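Local coordinates for protein chorismatase (Streptomyces hygroscopicus, PDB 4BPS) that hydrolyses chorismate to a dihydroxycyclohexadiene carboxylate and pyruvate, a step in making the immunosuppressants FK506 and FK520, at residues A[21-26]-A[75-80]; A[97-102]-A[193-198]; A[292-297]-A[320-325]; A[173-178]-A[199-204]. One frame throughout, in Å; residues are numbered along the deposited sequence. Where two conformers were deposited one is given.

Contact 1: A[21-26]-A[75-80]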
loop_
_atom_site.group_PDB
_atom_site.type_symbol
_atom_site.label_atom_id
_atom_site.label_comp_id
_atom_site.label_asym_id
_atom_site.label_seq_id
_atom_site.Cartn_x
_atom_site.Cartn_y
_atom_site.Cartn_z
ATOM N N TYR A 21 1.578 13.213 -1.586
ATOM C CA TYR A 21 2.542 13.007 -0.521
ATOM C C TYR A 21 1.788 12.723 0.769
ATOM O O TYR A 21 0.582 12.937 0.876
ATOM C CB TYR A 21 3.480 14.213 -0.363
ATOM C CG TYR A 21 2.817 15.532 -0.036
ATOM C CD1 TYR A 21 2.267 16.335 -1.044
ATOM C CD2 TYR A 21 2.768 15.998 1.255
ATOM C CE1 TYR A 21 1.686 17.566 -0.765
ATOM C CE2 TYR A 21 2.201 17.233 1.552
ATOM C CZ TYR A 21 1.678 18.033 0.524
ATOM O OH TYR A 21 1.122 19.264 0.793
ATOM N N CYS A 22 2.523 12.221 1.747
ATOM C CA CYS A 22 1.943 11.683 2.953
ATOM C C CYS A 22 2.344 12.464 4.217
ATOM O O CYS A 22 3.457 13.038 4.293
ATOM C CB CYS A 22 2.435 10.210 3.067
ATOM S SG CYS A 22 1.598 9.190 4.276
ATOM N N ARG A 23 1.447 12.450 5.197
ATOM C CA ARG A 23 1.756 12.867 6.564
ATOM C C ARG A 23 1.187 11.844 7.526
ATOM O O ARG A 23 0.163 11.234 7.233
ATOM C CB ARG A 23 1.099 14.215 6.897
ATOM C CG ARG A 23 1.601 15.403 6.097
ATOM C CD ARG A 23 2.949 15.888 6.576
ATOM N NE ARG A 23 3.352 17.106 5.871
ATOM C CZ ARG A 23 4.123 17.150 4.788
ATOM N NH1 ARG A 23 4.629 16.041 4.256
ATOM N NH2 ARG A 23 4.406 18.321 4.229
ATOM N N PHE A 24 1.840 11.673 8.676
ATOM C CA PHE A 24 1.281 10.881 9.768
ATOM C C PHE A 24 0.864 11.846 10.867
ATOM O O PHE A 24 1.640 12.729 11.271
ATOM C CB PHE A 24 2.294 9.907 10.343
ATOM C CG PHE A 24 2.703 8.767 9.420
ATOM C CD1 PHE A 24 2.094 8.522 8.195
ATOM C CD2 PHE A 24 3.720 7.926 9.834
ATOM C CE1 PHE A 24 2.487 7.448 7.398
ATOM C CE2 PHE A 24 4.110 6.865 9.063
ATOM C CZ PHE A 24 3.507 6.614 7.847
ATOM N N GLU A 25 -0.376 11.699 11.324
ATOM C CA GLU A 25 -0.930 12.611 12.312
ATOM C C GLU A 25 -1.501 11.820 13.483
ATOM O O GLU A 25 -1.853 10.650 13.389
ATOM C CB GLU A 25 -2.037 13.496 11.702
ATOM C CG GLU A 25 -1.666 14.301 10.437
ATOM C CD GLU A 25 -0.674 15.465 10.649
ATOM O OE1 GLU A 25 -0.445 15.840 11.824
ATOM O OE2 GLU A 25 -0.130 16.002 9.640
ATOM N N LYS A 26 -1.615 12.489 14.614
ATOM C CA LYS A 26 -2.255 11.896 15.774
ATOM C C LYS A 26 -3.755 11.881 15.534
ATOM O O LYS A 26 -4.345 12.918 15.221
ATOM C CB LYS A 26 -1.944 12.722 17.021
ATOM C CG LYS A 26 -0.519 12.565 17.518
ATOM C CD LYS A 26 -0.292 11.209 18.194
ATOM C CE LYS A 26 0.380 10.190 17.263
ATOM N NZ LYS A 26 0.788 8.958 17.995
ATOM N N VAL A 75 -2.417 10.452 6.313
ATOM C CA VAL A 75 -3.098 11.493 5.554
ATOM C C VAL A 75 -2.386 11.688 4.216
ATOM O O VAL A 75 -1.185 11.955 4.187
ATOM C CB VAL A 75 -3.126 12.837 6.317
ATOM C CG1 VAL A 75 -4.002 13.832 5.572
ATOM C CG2 VAL A 75 -3.616 12.654 7.774
ATOM N N TRP A 76 -3.140 11.564 3.129
ATOM C CA TRP A 76 -2.625 11.829 1.791
ATOM C C TRP A 76 -2.994 13.247 1.378
ATOM O O TRP A 76 -4.105 13.734 1.649
ATOM C CB TRP A 76 -3.120 10.764 0.808
ATOM C CG TRP A 76 -2.344 9.523 1.045
ATOM C CD1 TRP A 76 -2.684 8.482 1.856
ATOM C CD2 TRP A 76 -1.021 9.269 0.577
ATOM N NE1 TRP A 76 -1.642 7.565 1.899
ATOM C CE2 TRP A 76 -0.610 8.039 1.121
ATOM C CE3 TRP A 76 -0.143 9.966 -0.257
ATOM C CZ2 TRP A 76 0.643 7.485 0.844
ATOM C CZ3 TRP A 76 1.094 9.411 -0.535
ATOM C CH2 TRP A 76 1.476 8.187 0.011
ATOM N N HIS A 77 -2.040 13.885 0.721
ATOM C CA HIS A 77 -2.105 15.279 0.300
ATOM C C HIS A 77 -1.709 15.396 -1.166
ATOM O O HIS A 77 -0.966 14.550 -1.688
ATOM C CB HIS A 77 -1.065 16.095 1.071
ATOM C CG HIS A 77 -1.328 16.228 2.534
ATOM N ND1 HIS A 77 -1.785 17.401 3.088
ATOM C CD2 HIS A 77 -1.156 15.363 3.569
ATOM C CE1 HIS A 77 -1.891 17.252 4.403
ATOM N NE2 HIS A 77 -1.533 16.020 4.712
ATOM N N ALA A 78 -2.128 16.482 -1.805
ATOM C CA ALA A 78 -1.493 16.872 -3.067
ATOM C C ALA A 78 -1.588 18.382 -3.200
ATOM O O ALA A 78 -0.623 19.079 -2.919
ATOM C CB ALA A 78 -2.139 16.139 -4.259
ATOM N N GLN A 79 -2.736 18.865 -3.636
ATOM C CA GLN A 79 -3.066 20.279 -3.560
ATOM C C GLN A 79 -4.572 20.337 -3.376
ATOM O O GLN A 79 -5.218 19.291 -3.265
ATOM C CB GLN A 79 -2.581 21.048 -4.784
ATOM C CG GLN A 79 -3.213 20.678 -6.088
ATOM C CD GLN A 79 -2.375 21.174 -7.282
ATOM O OE1 GLN A 79 -1.685 20.374 -7.928
ATOM N NE2 GLN A 79 -2.469 22.461 -7.603
ATOM N N ARG A 80 -5.138 21.539 -3.307
ATOM C CA ARG A 80 -6.559 21.674 -3.051
ATOM C C ARG A 80 -7.391 20.783 -3.975
ATOM O O ARG A 80 -7.338 20.946 -5.181
ATOM C CB ARG A 80 -6.924 23.150 -3.270
ATOM C CG ARG A 80 -8.407 23.456 -3.141
ATOM C CD ARG A 80 -8.724 24.957 -3.317
ATOM N NE ARG A 80 -8.098 25.579 -4.500
ATOM C CZ ARG A 80 -8.583 25.503 -5.745
ATOM N NH1 ARG A 80 -9.707 24.849 -5.988
ATOM N NH2 ARG A 80 -7.961 26.111 -6.755
HETATM O O HOH W 1 -1.759 15.944 7.408
#
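Tyr21 to Arg23 run antiparallel to Val75 to His77, the short strand axes 149° apart. Four backbone bonds join Tyr21 to His77 and Arg23 to Val75. The straightest is Val75 N to Arg23 O, 2.8 Å at 171°. Between these two hydrogen-bonded pairs sits the non-hydrogen-bonded pair of Cys22 and Trp76. A chi1 of 60° sets Tyr21 CG between its backbone N and carbonyl carbon, on the His77 side. His77 CB then stands over one ring face, 3.5 Å from the ring centroid, a CH-pi contact. The imidazole and phenol planes are similar, but the rings are displaced and share little face. Strand 21-25 is an outermost strand of a five-stranded mixed sheet, and strand 72-77 is its neighbour. Cys22 and Trp76 share one sheet face, where both touch Met342. Cys22 CB sits over the six-membered ring of Trp76, 3.8 Å from its centroid, and SG over the same ring in a sulfur-aromatic contact. On the other face Arg23 CG meets His77 NE2 at 3.5 Å. A water bridges that NE2, in the ring plane, to Glu25 OE2. His77 ND1 is hydrogen-bonded to Thr37 OG1. Glu25 CG packs on Val75 CG2 at 3.7 Å.

Contact 2: A[97-102]-A[193-198]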
loop_
_atom_site.group_PDB
_atom_site.type_symbol
_atom_site.label_atom_id
_atom_site.label_comp_id
_atom_site.label_asym_id
_atom_site.label_seq_id
_atom_site.Cartn_x
_atom_site.Cartn_y
_atom_site.Cartn_z
ATOM N N ALA A 97 -4.745 16.755 -11.480
ATOM C CA ALA A 97 -3.715 15.798 -11.888
ATOM C C ALA A 97 -3.747 14.433 -11.199
ATOM O O ALA A 97 -3.198 13.473 -11.766
ATOM C CB ALA A 97 -2.331 16.422 -11.704
ATOM N N TYR A 98 -4.334 14.331 -9.996
ATOM C CA TYR A 98 -4.267 13.088 -9.218
ATOM C C TYR A 98 -5.601 12.779 -8.544
ATOM O O TYR A 98 -6.425 13.663 -8.307
ATOM C CB TYR A 98 -3.149 13.145 -8.158
ATOM C CG TYR A 98 -1.797 13.388 -8.776
ATOM C CD1 TYR A 98 -1.102 12.351 -9.415
ATOM C CD2 TYR A 98 -1.209 14.653 -8.767
ATOM C CE1 TYR A 98 0.139 12.598 -10.021
ATOM C CE2 TYR A 98 0.019 14.886 -9.370
ATOM C CZ TYR A 98 0.692 13.855 -9.976
ATOM O OH TYR A 98 1.920 14.050 -10.586
ATOM N N LEU A 99 -5.785 11.503 -8.214
ATOM C CA LEU A 99 -7.022 10.981 -7.617
ATOM C C LEU A 99 -6.647 10.078 -6.433
ATOM O O LEU A 99 -5.706 9.281 -6.526
ATOM C CB LEU A 99 -7.752 10.155 -8.670
ATOM C CG LEU A 99 -8.989 9.344 -8.296
ATOM C CD1 LEU A 99 -10.103 10.275 -7.951
ATOM C CD2 LEU A 99 -9.418 8.388 -9.452
ATOM N N PHE A 100 -7.393 10.203 -5.336
ATOM C CA PHE A 100 -7.293 9.321 -4.169
ATOM C C PHE A 100 -8.650 8.668 -3.961
ATOM O O PHE A 100 -9.652 9.365 -3.963
ATOM C CB PHE A 100 -6.919 10.140 -2.929
ATOM C CG PHE A 100 -6.853 9.344 -1.655
ATOM C CD1 PHE A 100 -5.733 8.608 -1.342
ATOM C CD2 PHE A 100 -7.900 9.348 -0.753
ATOM C CE1 PHE A 100 -5.661 7.880 -0.146
ATOM C CE2 PHE A 100 -7.822 8.618 0.434
ATOM C CZ PHE A 100 -6.709 7.887 0.720
ATOM N N GLY A 101 -8.673 7.355 -3.740
ATOM C CA GLY A 101 -9.923 6.658 -3.471
ATOM C C GLY A 101 -9.779 5.598 -2.404
ATOM O O GLY A 101 -8.690 5.046 -2.169
ATOM N N VAL A 102 -10.908 5.287 -1.767
ATOM C CA VAL A 102 -10.984 4.291 -0.725
ATOM C C VAL A 102 -12.300 3.536 -0.865
ATOM O O VAL A 102 -13.333 4.157 -1.100
ATOM C CB VAL A 102 -11.039 5.055 0.654
ATOM C CG1 VAL A 102 -11.140 4.090 1.817
ATOM C CG2 VAL A 102 -9.877 6.043 0.831
ATOM N N PHE A 193 -6.252 3.643 -2.943
ATOM C CA PHE A 193 -5.435 3.810 -4.137
ATOM C C PHE A 193 -5.198 5.272 -4.484
ATOM O O PHE A 193 -6.007 6.166 -4.142
ATOM C CB PHE A 193 -6.041 3.080 -5.357
ATOM C CG PHE A 193 -7.376 3.624 -5.781
ATOM C CD1 PHE A 193 -8.547 3.174 -5.174
ATOM C CD2 PHE A 193 -7.464 4.590 -6.779
ATOM C CE1 PHE A 193 -9.777 3.682 -5.549
ATOM C CE2 PHE A 193 -8.691 5.098 -7.160
ATOM C CZ PHE A 193 -9.847 4.641 -6.534
ATOM N N LEU A 194 -4.065 5.492 -5.141
ATOM C CA LEU A 194 -3.732 6.752 -5.785
ATOM C C LEU A 194 -3.638 6.511 -7.289
ATOM O O LEU A 194 -3.160 5.458 -7.721
ATOM C CB LEU A 194 -2.367 7.245 -5.300
ATOM C CG LEU A 194 -2.331 7.797 -3.880
ATOM C CD1 LEU A 194 -0.890 7.839 -3.375
ATOM C CD2 LEU A 194 -2.950 9.196 -3.829
ATOM N N ALA A 195 -4.070 7.493 -8.078
ATOM C CA ALA A 195 -4.012 7.393 -9.530
ATOM C C ALA A 195 -3.703 8.773 -10.117
ATOM O O ALA A 195 -3.902 9.807 -9.463
ATOM C CB ALA A 195 -5.323 6.876 -10.099
ATOM N N ALA A 196 -3.218 8.768 -11.356
ATOM C CA ALA A 196 -2.813 9.971 -12.065
ATOM C C ALA A 196 -3.571 10.127 -13.368
ATOM O O ALA A 196 -3.828 9.152 -14.093
ATOM C CB ALA A 196 -1.308 9.938 -12.335
ATOM N N ARG A 197 -3.853 11.391 -13.693
ATOM C CA ARG A 197 -4.455 11.781 -14.968
ATOM C C ARG A 197 -3.597 11.316 -16.143
ATOM O O ARG A 197 -4.090 10.838 -17.171
ATOM C CB ARG A 197 -4.612 13.297 -15.022
ATOM C CG ARG A 197 -5.035 13.814 -16.395
ATOM C CD ARG A 197 -5.221 15.320 -16.457
ATOM N NE ARG A 197 -4.031 16.059 -16.052
ATOM C CZ ARG A 197 -3.991 17.364 -15.840
ATOM N NH1 ARG A 197 -5.070 18.133 -16.000
ATOM N NH2 ARG A 197 -2.844 17.891 -15.442
ATOM N N GLY A 198 -2.290 11.464 -16.008
ATOM C CA GLY A 198 -1.384 11.110 -17.073
ATOM C C GLY A 198 0.026 11.281 -16.585
ATOM O O GLY A 198 0.322 11.111 -15.397
HETATM O O HOH W 2 -1.134 13.360 -13.720
HETATM O O HOH W 3 1.648 13.287 -13.235
#
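Backbone hydrogen bonds pair Leu99 with Ala195 and Gly101 with Phe193, each by two bonds, one in each direction. A fifth, Arg197 N to Ala97 O, is 2.9 Å long and straight at 179°, though its donor stands well above the carbonyl plane. CA-H...O contacts fill the steps between, such as Leu194 CA to Leu99 O at 3.3 Å. The strands 98-105 and 189-196 run antiparallel inside a six-stranded mixed sheet; the protein has the YjgF fold. Helix 112-129 packs on the face that bears Leu99, Phe193 and Ala195.

With chi1 at 64°, Phe193 CG leans to the Gly101 side, and Gly101 CA lies over the ring face, 3.9 Å from its centroid. Leu99 CD2 meets the ring edge at CE2, 4.1 Å away. An alanine in place of Phe193 would probably leave a gap beside Gly101, Leu99 CD2 and helix 112-129.

On the opposite, apolar sheet face Leu194 CD2 touches the edge of the Phe100 ring at CD1, 3.8 Å, and Ala196 CB meets Tyr98 CD1.

At the end of the pair one water donates to Ala97 O and accepts from Gly198 N; another bonds Tyr98 OH.

Contact 3: A[292-297]-A[320-325]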
loop_
_atom_site.group_PDB
_atom_site.type_symbol
_atom_site.label_atom_id
_atom_site.label_comp_id
_atom_site.label_asym_id
_atom_site.label_seq_id
_atom_site.Cartn_x
_atom_site.Cartn_y
_atom_site.Cartn_z
ATOM N N ASP A 292 16.880 8.136 3.119
ATOM C CA ASP A 292 16.020 9.051 2.367
ATOM C C ASP A 292 14.544 8.688 2.470
ATOM O O ASP A 292 13.687 9.481 2.093
ATOM C CB ASP A 292 16.368 9.038 0.876
ATOM C CG ASP A 292 17.774 9.486 0.579
ATOM O OD1 ASP A 292 18.347 10.266 1.363
ATOM O OD2 ASP A 292 18.286 9.046 -0.486
ATOM N N VAL A 293 14.239 7.483 2.960
ATOM C CA VAL A 293 12.860 7.023 2.975
ATOM C C VAL A 293 12.141 7.633 4.173
ATOM O O VAL A 293 12.719 7.844 5.244
ATOM C CB VAL A 293 12.805 5.467 2.990
ATOM C CG1 VAL A 293 11.364 4.979 2.899
ATOM C CG2 VAL A 293 13.621 4.883 1.841
ATOM N N ASP A 294 10.861 7.939 3.992
ATOM C CA ASP A 294 10.073 8.563 5.049
ATOM C C ASP A 294 8.654 7.971 5.021
ATOM O O ASP A 294 8.289 7.198 4.122
ATOM C CB ASP A 294 10.072 10.079 4.825
ATOM C CG ASP A 294 9.745 10.899 6.074
ATOM O OD1 ASP A 294 9.416 10.364 7.154
ATOM O OD2 ASP A 294 9.804 12.148 5.922
ATOM N N HIS A 295 7.871 8.311 6.043
ATOM C CA HIS A 295 6.486 7.857 6.178
ATOM C C HIS A 295 6.395 6.349 5.995
ATOM O O HIS A 295 5.647 5.804 5.173
ATOM C CB HIS A 295 5.543 8.672 5.289
ATOM C CG HIS A 295 5.558 10.110 5.687
ATOM N ND1 HIS A 295 6.334 11.045 5.033
ATOM C CD2 HIS A 295 5.018 10.741 6.763
ATOM C CE1 HIS A 295 6.240 12.199 5.677
ATOM N NE2 HIS A 295 5.446 12.046 6.724
ATOM N N LEU A 296 7.176 5.676 6.826
ATOM C CA LEU A 296 7.246 4.225 6.812
ATOM C C LEU A 296 6.227 3.604 7.741
ATOM O O LEU A 296 6.027 4.079 8.860
ATOM C CB LEU A 296 8.641 3.747 7.202
ATOM C CG LEU A 296 9.770 4.233 6.279
ATOM C CD1 LEU A 296 10.545 5.398 6.884
ATOM C CD2 LEU A 296 10.713 3.084 5.966
ATOM N N LYS A 297 5.617 2.526 7.267
ATOM C CA LYS A 297 4.827 1.643 8.115
ATOM C C LYS A 297 5.540 0.303 8.178
ATOM O O LYS A 297 5.956 -0.228 7.139
ATOM C CB LYS A 297 3.395 1.494 7.605
ATOM C CG LYS A 297 2.610 2.805 7.809
ATOM C CD LYS A 297 1.685 3.152 6.667
ATOM C CE LYS A 297 0.641 2.107 6.487
ATOM N NZ LYS A 297 -0.050 2.256 5.145
ATOM N N THR A 320 15.053 11.100 11.689
ATOM C CA THR A 320 13.989 12.076 11.454
ATOM C C THR A 320 12.818 11.480 10.673
ATOM O O THR A 320 11.831 12.184 10.455
ATOM C CB THR A 320 14.519 13.329 10.718
ATOM O OG1 THR A 320 15.184 12.922 9.519
ATOM C CG2 THR A 320 15.502 14.138 11.608
ATOM N N ALA A 321 12.921 10.224 10.235
ATOM C CA ALA A 321 11.843 9.622 9.457
ATOM C C ALA A 321 10.657 9.343 10.352
ATOM O O ALA A 321 10.821 8.883 11.477
ATOM C CB ALA A 321 12.329 8.323 8.800
ATOM N N ALA A 322 9.451 9.606 9.843
ATOM C CA ALA A 322 8.229 9.169 10.493
ATOM C C ALA A 322 8.088 7.666 10.270
ATOM O O ALA A 322 8.089 7.207 9.123
ATOM C CB ALA A 322 7.046 9.932 9.896
ATOM N N VAL A 323 7.989 6.922 11.371
ATOM C CA VAL A 323 7.917 5.467 11.331
ATOM C C VAL A 323 6.797 5.028 12.265
ATOM O O VAL A 323 6.737 5.478 13.404
ATOM C CB VAL A 323 9.268 4.826 11.759
ATOM C CG1 VAL A 323 9.188 3.331 11.681
ATOM C CG2 VAL A 323 10.434 5.310 10.892
ATOM N N ALA A 324 5.879 4.223 11.749
ATOM C CA ALA A 324 4.774 3.695 12.541
ATOM C C ALA A 324 4.818 2.182 12.513
ATOM O O ALA A 324 4.774 1.570 11.443
ATOM C CB ALA A 324 3.450 4.162 11.967
ATOM N N LEU A 325 4.885 1.568 13.691
ATOM C CA LEU A 325 4.828 0.103 13.794
ATOM C C LEU A 325 3.386 -0.316 14.053
ATOM O O LEU A 325 2.694 0.300 14.858
ATOM C CB LEU A 325 5.759 -0.423 14.895
ATOM C CG LEU A 325 7.182 -0.776 14.423
ATOM C CD1 LEU A 325 7.937 0.476 14.017
ATOM C CD2 LEU A 325 7.949 -1.550 15.475
#
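Asp294 CG is anti to its backbone N (chi1 -159°), and the carboxylate reaches Ala322 across the contact. Its OD1 accepts from Ala322 N at 2.8 Å, met nearly along the C-O axis. The same OD1 takes His295 N at 2.8 Å, from above the carboxylate plane. Two backbone N-H groups thus grip one oxygen. His295 has phi and psi of 50° and 56°, and the chain turns a corner there. Beyond it, strand 296-300 runs parallel to strand 323-327, and helix 306-314 joins them in a beta-alpha-beta unit. Leu296 sits between two parallel-strand bonds: its N donates to Ala322 O and its O accepts from Ala324 N, both 2.9 Å. An alanine in place of Asp294 would probably leave Ala322 N and His295 N without this acceptor and let the corner shift against segment 320-325. Leu296 CD1 touches Ala321 CB at 3.9 Å and Val323 CG2 at 4.0 Å. Leu296 also packs on Met270 of helix 259-274. Ala322 CB meets His295 CD2 at 3.8 Å, and the imidazole makes an edge-to-face contact with Phe24. Lys297 CA approaches Ala324 O at 3.3 Å. The ammonium of Lys297 forms salt bridges with Glu74 and Glu340 and bonds Tyr140 OH.

Contact 4: A[173-178]-A[199-204]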
loop_
_atom_site.group_PDB
_atom_site.type_symbol
_atom_site.label_atom_id
_atom_site.label_comp_id
_atom_site.label_asym_id
_atom_site.label_seq_id
_atom_site.Cartn_x
_atom_site.Cartn_y
_atom_site.Cartn_z
ATOM N N PRO A 173 -0.985 -6.857 -16.323
ATOM C CA PRO A 173 -0.446 -6.944 -14.950
ATOM C C PRO A 173 0.792 -6.080 -14.722
ATOM O O PRO A 173 1.003 -5.641 -13.599
ATOM C CB PRO A 173 -0.126 -8.446 -14.793
ATOM C CG PRO A 173 0.045 -8.949 -16.214
ATOM C CD PRO A 173 -0.978 -8.158 -17.005
ATOM N N ALA A 174 1.585 -5.834 -15.765
ATOM C CA ALA A 174 2.785 -5.016 -15.607
ATOM C C ALA A 174 2.453 -3.556 -15.265
ATOM O O ALA A 174 3.336 -2.817 -14.812
ATOM C CB ALA A 174 3.649 -5.096 -16.865
ATOM N N THR A 175 1.201 -3.141 -15.470
ATOM C CA THR A 175 0.799 -1.764 -15.135
ATOM C C THR A 175 0.383 -1.602 -13.682
ATOM O O THR A 175 0.171 -0.477 -13.249
ATOM C CB THR A 175 -0.322 -1.230 -16.042
ATOM O OG1 THR A 175 -1.541 -1.950 -15.805
ATOM C CG2 THR A 175 0.093 -1.288 -17.520
HETATM N N MSE A 176 0.287 -2.688 -12.912
HETATM C CA MSE A 176 -0.080 -2.521 -11.514
HETATM C C MSE A 176 1.096 -1.939 -10.747
HETATM O O MSE A 176 2.221 -2.425 -10.839
HETATM C CB MSE A 176 -0.540 -3.825 -10.871
HETATM C CG MSE A 176 -1.800 -4.451 -11.509
HETATM SE SE MSE A 176 -3.347 -3.262 -11.603
HETATM C CE MSE A 176 -3.728 -3.177 -9.741
ATOM N N PRO A 177 0.833 -0.915 -9.928
ATOM C CA PRO A 177 1.932 -0.191 -9.279
ATOM C C PRO A 177 2.312 -0.824 -7.942
ATOM O O PRO A 177 1.925 -1.956 -7.617
ATOM C CB PRO A 177 1.339 1.208 -9.058
ATOM C CG PRO A 177 -0.115 0.900 -8.805
ATOM C CD PRO A 177 -0.442 -0.189 -9.805
ATOM N N ALA A 178 3.075 -0.077 -7.152
ATOM C CA ALA A 178 3.434 -0.466 -5.810
ATOM C C ALA A 178 2.170 -0.837 -5.024
ATOM O O ALA A 178 1.100 -0.223 -5.207
ATOM C CB ALA A 178 4.153 0.693 -5.128
ATOM N N GLY A 199 0.924 11.606 -17.498
ATOM C CA GLY A 199 2.303 11.830 -17.109
ATOM C C GLY A 199 3.082 10.563 -16.829
ATOM O O GLY A 199 2.789 9.484 -17.364
ATOM N N VAL A 200 4.093 10.703 -15.989
ATOM C CA VAL A 200 5.082 9.665 -15.776
ATOM C C VAL A 200 4.647 8.749 -14.633
ATOM O O VAL A 200 4.401 9.222 -13.515
ATOM C CB VAL A 200 6.432 10.304 -15.404
ATOM C CG1 VAL A 200 7.498 9.227 -15.202
ATOM C CG2 VAL A 200 6.856 11.313 -16.471
ATOM N N ARG A 201 4.570 7.452 -14.911
ATOM C CA ARG A 201 4.275 6.452 -13.898
ATOM C C ARG A 201 5.110 5.247 -14.294
ATOM O O ARG A 201 4.810 4.556 -15.274
ATOM C CB ARG A 201 2.774 6.122 -13.860
ATOM C CG ARG A 201 2.345 5.174 -12.714
ATOM C CD ARG A 201 2.635 3.663 -12.977
ATOM N NE ARG A 201 2.309 3.163 -14.337
ATOM C CZ ARG A 201 1.091 2.782 -14.717
ATOM N NH1 ARG A 201 0.095 2.778 -13.816
ATOM N NH2 ARG A 201 0.836 2.287 -15.947
ATOM N N ILE A 202 6.210 5.033 -13.570
ATOM C CA ILE A 202 7.182 3.986 -13.915
ATOM C C ILE A 202 7.164 2.925 -12.830
ATOM O O ILE A 202 7.494 3.190 -11.678
ATOM C CB ILE A 202 8.601 4.571 -14.059
ATOM C CG1 ILE A 202 8.663 5.615 -15.184
ATOM C CG2 ILE A 202 9.606 3.439 -14.331
ATOM C CD1 ILE A 202 9.937 6.465 -15.162
ATOM N N ASN A 203 6.760 1.716 -13.190
ATOM C CA ASN A 203 6.760 0.607 -12.234
ATOM C C ASN A 203 8.141 -0.026 -12.220
ATOM O O ASN A 203 8.767 -0.227 -13.269
ATOM C CB ASN A 203 5.656 -0.376 -12.582
ATOM C CG ASN A 203 4.286 0.211 -12.333
ATOM O OD1 ASN A 203 4.103 1.007 -11.420
ATOM N ND2 ASN A 203 3.319 -0.168 -13.156
ATOM N N ILE A 204 8.605 -0.342 -11.017
ATOM C CA ILE A 204 9.976 -0.749 -10.777
ATOM C C ILE A 204 10.003 -2.119 -10.127
ATOM O O ILE A 204 9.283 -2.377 -9.148
ATOM C CB ILE A 204 10.677 0.304 -9.867
ATOM C CG1 ILE A 204 10.667 1.670 -10.579
ATOM C CG2 ILE A 204 12.094 -0.124 -9.535
ATOM C CD1 ILE A 204 10.792 2.870 -9.630
HETATM O O HOH W 4 -2.238 1.462 -13.894
#
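Asn203 reaches from strand 201-204 to the loop 173-178, which leads from helix 154-169 into strand 178-184. The loop opens with a 3-10 turn, closed by Met176 N bonding Pro173 O. Strand 201-204 pairs with strand 229-232 in one mixed sheet, while strand 178-184 belongs to another, of six strands. The contact ties the loop that enters one sheet to a strand of the other.

The tight part lies round the amide of Asn203. Its CG is anti to the carbonyl carbon (chi1 -69°), which brings CG to 3.7 Å from Met176 O. ND2 donates to Ala174 O, 3.1 Å away at 152°. Thr175 O is also near ND2, at 3.2 Å. On the other branch OD1 lies against Pro177, 3.3 Å from its CA, and accepts a hydrogen bond from Thr230 OG1. Both ends of the amide thus have partners, which fixes its rotation. The selenomethionine Met176 turns away, its side chain about 5 Å from that of Arg162, which binds substrate.

The looser side lies round Arg201, whose chain bends at chi2 and chi3. Here Thr175 O stands over one guanidinium face, 3.3 Å from NH1, but the angle is poor for a hydrogen bond. NH2 merely rests near Thr175 CB. NH1 bonds Leu134 O instead. A water in the guanidinium plane accepts from Arg201 NH1 at 2.7 Å and donates to Thr175 O at 3.2 Å.

Contacts 1 and 2 are the buried ones; contacts 3 and 4 are partly buried. The first two are antiparallel strand pairs in different sheets, and they meet where Trp76 packs on Phe100 and Leu194. Contact 1 mixes ring packing with a polar, water-bridged face, whereas contact 2 is mostly apolar. Contact 3 pairs parallel strands and uses a carboxylate at its corner. It touches contact 1 through Phe24 and His295. Contact 4 has no strand pairing between its segments and is held by a side-chain amide and a water-bridged guanidinium. Contacts 3 and 4 reach the same sheet but do not touch. Contacts 2 and 4 adjoin in sequence at 198 and 199.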